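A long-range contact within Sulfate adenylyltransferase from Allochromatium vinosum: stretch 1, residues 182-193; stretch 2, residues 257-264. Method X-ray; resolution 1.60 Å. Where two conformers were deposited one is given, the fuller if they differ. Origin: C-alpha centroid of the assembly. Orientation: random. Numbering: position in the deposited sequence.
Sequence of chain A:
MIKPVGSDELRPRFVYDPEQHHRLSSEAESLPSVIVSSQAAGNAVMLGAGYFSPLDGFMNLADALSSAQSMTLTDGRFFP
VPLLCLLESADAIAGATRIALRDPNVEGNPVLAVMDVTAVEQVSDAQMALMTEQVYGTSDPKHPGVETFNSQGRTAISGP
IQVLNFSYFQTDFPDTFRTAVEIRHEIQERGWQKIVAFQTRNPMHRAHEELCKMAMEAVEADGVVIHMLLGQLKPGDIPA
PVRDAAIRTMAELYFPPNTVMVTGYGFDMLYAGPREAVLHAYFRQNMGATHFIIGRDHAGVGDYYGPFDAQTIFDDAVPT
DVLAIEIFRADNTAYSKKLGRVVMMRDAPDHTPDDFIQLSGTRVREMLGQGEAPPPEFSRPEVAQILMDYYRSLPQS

Stretch 1, residues 182-193: EIRHEIQERGWQ
Stretch 2, residues 257-264: PNTVMVTG

Polar bonding concentrates where the helix of stretch 1 ends and the loop before the strand of stretch 2 begins. Arg 190 and Asn 258 pair reciprocally: Arg 190 NH1 donates to Asn 258 OD1 at 3.1 Å, near the guanidinium plane, while Asn 258 ND2 donates to Arg 190 O, also at 3.1 Å. One amide thus satisfies both a side chain and a backbone carbonyl. Asn 258 has a left-handed backbone, phi/psi 54/47, with chi1 t at -169°. Its own carbonyl is taken too, Trp 192 NE1 donating to Asn 258 O at 3.0 Å at the indole edge. A weak bond, Arg 190 NH1 to Val 260 O at 3.1 Å, reaches the strand. Within the helix, the salt bridge Arg 190 NE to Glu 186 OE1, 3.1 Å, joins the extended arginine (chi1 to chi3 m, t, t) to the residue one turn earlier; Glu 186 is t, t.

The helix leaves its spiral at Gly 191, phi/psi 86/8, in a Schellman motif. A CB there would jam against the preceding carbonyl, so the turn calls for glycine. Trp 192 follows at -72/131, chi1 m and chi2 -6°, with CA-to-CB pointing toward stretch 2.

Helix 182-190 and strand 260-264 run nearly antiparallel, at 165°, their axes 10.8 Å apart at closest approach. CA register pairs Ile 183 with Thr 263 (8.1 Å), Ile 187 with Met 261 (8.6 Å) and Arg 190 with Asn 258 (7.4 Å).

Along the strand, Met 261 and Thr 263 (p) point toward the helix, Val 260 and Val 262 (both t) away. Met 261 (m, t, p) is the apolar hub: CG lies over one guanidinium face, 3.4 Å from Arg 190 NH2; SD sits 3.7 Å from Trp 192 CZ3, oblique to the ring, and 4.0 Å from Ile 187 CG1; CE meets Ile 183 CG2 at 3.9 Å. Both isoleucines are m, t.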

# COMPACT_ATOMS: atom_id res chain seq x y z
N GLU A 182 -5.74 2.11 6.57
CA GLU A 182 -4.69 3.03 6.08
C GLU A 182 -5.31 4.30 5.48
O GLU A 182 -4.70 5.38 5.63
CB GLU A 182 -3.81 2.32 5.05
CG GLU A 182 -2.60 3.17 4.52
CD GLU A 182 -1.65 3.76 5.61
OE1 GLU A 182 -1.63 3.30 6.78
OE2 GLU A 182 -0.87 4.69 5.26
N ILE A 183 -6.47 4.17 4.84
CA ILE A 183 -7.15 5.40 4.31
C ILE A 183 -7.50 6.32 5.49
O ILE A 183 -7.22 7.55 5.44
CB ILE A 183 -8.37 5.02 3.51
CG1 ILE A 183 -7.91 4.38 2.19
CG2 ILE A 183 -9.22 6.21 3.23
CD1 ILE A 183 -9.06 3.81 1.30
N ARG A 184 -8.06 5.74 6.59
CA ARG A 184 -8.35 6.55 7.81
C ARG A 184 -7.08 7.24 8.37
O ARG A 184 -7.12 8.43 8.73
CB ARG A 184 -9.06 5.62 8.87
CG ARG A 184 -9.63 6.23 10.16
CD ARG A 184 -10.54 5.13 10.81
NE ARG A 184 -11.95 5.17 10.33
CZ ARG A 184 -12.88 5.96 10.87
NH1 ARG A 184 -12.56 6.81 11.88
NH2 ARG A 184 -14.12 5.98 10.40
N HIS A 185 -5.95 6.52 8.43
CA HIS A 185 -4.68 7.11 8.93
C HIS A 185 -4.26 8.29 8.06
O HIS A 185 -3.90 9.34 8.60
CB HIS A 185 -3.57 6.06 8.89
CG HIS A 185 -3.67 5.04 9.97
ND1 HIS A 185 -3.22 3.74 9.81
CD2 HIS A 185 -4.20 5.09 11.21
CE1 HIS A 185 -3.44 3.06 10.91
NE2 HIS A 185 -4.02 3.85 11.78
N GLU A 186 -4.29 8.08 6.74
CA GLU A 186 -3.88 9.12 5.78
C GLU A 186 -4.79 10.35 5.79
O GLU A 186 -4.28 11.48 5.73
CB GLU A 186 -3.77 8.55 4.37
CG GLU A 186 -3.45 9.59 3.30
CD GLU A 186 -2.78 9.00 2.06
OE1 GLU A 186 -2.31 9.82 1.24
OE2 GLU A 186 -2.73 7.74 1.91
N ILE A 187 -6.11 10.16 5.88
CA ILE A 187 -7.04 11.32 6.04
C ILE A 187 -6.64 12.11 7.28
O ILE A 187 -6.58 13.36 7.28
CB ILE A 187 -8.51 10.86 6.14
CG1 ILE A 187 -8.99 10.39 4.76
CG2 ILE A 187 -9.40 12.00 6.69
CD1 ILE A 187 -10.34 9.63 4.77
N GLN A 188 -6.32 11.37 8.33
CA GLN A 188 -6.05 11.97 9.62
C GLN A 188 -4.87 12.87 9.53
O GLN A 188 -4.89 14.05 9.97
CB GLN A 188 -5.74 10.88 10.63
CG GLN A 188 -6.90 10.53 11.43
CD GLN A 188 -6.87 11.21 12.76
OE1 GLN A 188 -6.40 12.35 12.88
NE2 GLN A 188 -7.35 10.51 13.78
N GLU A 189 -3.81 12.34 8.95
CA GLU A 189 -2.59 13.07 8.99
C GLU A 189 -2.61 14.26 8.03
O GLU A 189 -2.07 15.32 8.37
CB GLU A 189 -1.39 12.16 8.77
CG GLU A 189 -0.10 12.79 9.30
CD GLU A 189 0.34 13.93 8.41
OE1 GLU A 189 0.06 13.78 7.19
OE2 GLU A 189 0.89 14.96 8.88
N ARG A 190 -3.29 14.09 6.88
CA ARG A 190 -3.36 15.16 5.86
C ARG A 190 -4.18 16.34 6.39
O ARG A 190 -4.20 17.44 5.79
CB ARG A 190 -3.96 14.60 4.57
CG ARG A 190 -3.01 13.73 3.71
CD ARG A 190 -3.71 13.67 2.41
NE ARG A 190 -3.26 12.73 1.42
CZ ARG A 190 -3.28 13.01 0.14
NH1 ARG A 190 -3.66 14.24 -0.29
NH2 ARG A 190 -2.85 12.11 -0.72
N GLY A 191 -4.84 16.14 7.51
CA GLY A 191 -5.61 17.21 8.20
C GLY A 191 -7.04 17.46 7.74
O GLY A 191 -7.67 18.46 8.13
N TRP A 192 -7.55 16.58 6.87
CA TRP A 192 -8.89 16.75 6.31
C TRP A 192 -9.98 16.50 7.36
O TRP A 192 -9.92 15.45 8.06
CB TRP A 192 -9.10 15.78 5.15
CG TRP A 192 -8.22 16.03 3.96
CD1 TRP A 192 -7.34 17.09 3.74
CD2 TRP A 192 -8.16 15.22 2.79
NE1 TRP A 192 -6.72 16.94 2.51
CE2 TRP A 192 -7.23 15.82 1.89
CE3 TRP A 192 -8.81 14.02 2.42
CZ2 TRP A 192 -6.94 15.25 0.63
CZ3 TRP A 192 -8.51 13.46 1.13
CH2 TRP A 192 -7.60 14.08 0.28
N GLN A 193 -10.94 17.43 7.46
CA GLN A 193 -12.08 17.35 8.40
C GLN A 193 -13.39 16.89 7.74
O GLN A 193 -14.20 16.21 8.36
CB GLN A 193 -12.37 18.73 9.01
CG GLN A 193 -11.18 19.45 9.59
CD GLN A 193 -10.85 18.95 10.97
OE1 GLN A 193 -10.89 17.75 11.24
NE2 GLN A 193 -10.51 19.87 11.85
N PRO A 257 -3.39 21.75 -4.26
CA PRO A 257 -2.53 20.90 -3.40
C PRO A 257 -3.27 20.29 -2.21
O PRO A 257 -4.11 20.92 -1.57
CB PRO A 257 -1.48 21.88 -2.87
CG PRO A 257 -1.49 22.99 -3.83
CD PRO A 257 -2.88 23.14 -4.32
N ASN A 258 -2.91 19.04 -1.93
CA ASN A 258 -3.48 18.29 -0.80
C ASN A 258 -5.02 18.24 -0.81
O ASN A 258 -5.68 18.52 0.21
CB ASN A 258 -2.96 18.86 0.54
CG ASN A 258 -3.32 17.92 1.71
OD1 ASN A 258 -3.36 16.69 1.51
ND2 ASN A 258 -3.61 18.48 2.89
N THR A 259 -5.61 17.92 -1.98
CA THR A 259 -7.07 17.76 -2.06
C THR A 259 -7.51 16.42 -2.60
O THR A 259 -8.69 16.13 -2.56
CB THR A 259 -7.73 18.89 -2.90
OG1 THR A 259 -7.20 18.85 -4.23
CG2 THR A 259 -7.45 20.22 -2.29
N VAL A 260 -6.58 15.59 -3.10
CA VAL A 260 -6.99 14.30 -3.70
C VAL A 260 -6.19 13.14 -3.12
O VAL A 260 -4.98 13.29 -2.93
CB VAL A 260 -6.79 14.31 -5.24
CG1 VAL A 260 -7.22 12.94 -5.86
CG2 VAL A 260 -7.55 15.46 -5.87
N MET A 261 -6.88 12.01 -2.81
CA MET A 261 -6.24 10.76 -2.49
C MET A 261 -6.71 9.71 -3.49
O MET A 261 -7.90 9.47 -3.56
CB MET A 261 -6.68 10.30 -1.10
CG MET A 261 -5.87 10.83 0.01
SD MET A 261 -6.63 10.33 1.59
CE MET A 261 -6.61 8.55 1.41
N VAL A 262 -5.78 9.12 -4.24
CA VAL A 262 -6.11 8.06 -5.23
C VAL A 262 -5.85 6.68 -4.61
O VAL A 262 -4.71 6.38 -4.16
CB VAL A 262 -5.32 8.25 -6.54
CG1 VAL A 262 -5.66 7.15 -7.56
CG2 VAL A 262 -5.65 9.63 -7.17
N THR A 263 -6.90 5.87 -4.56
CA THR A 263 -6.84 4.63 -3.75
C THR A 263 -7.71 3.62 -4.44
O THR A 263 -8.43 3.92 -5.40
CB THR A 263 -7.47 4.82 -2.35
OG1 THR A 263 -8.88 5.02 -2.47
CG2 THR A 263 -6.81 6.00 -1.58
N GLY A 264 -7.70 2.41 -3.89
CA GLY A 264 -8.52 1.34 -4.45
C GLY A 264 -8.85 0.24 -3.46
O GLY A 264 -8.19 0.10 -2.40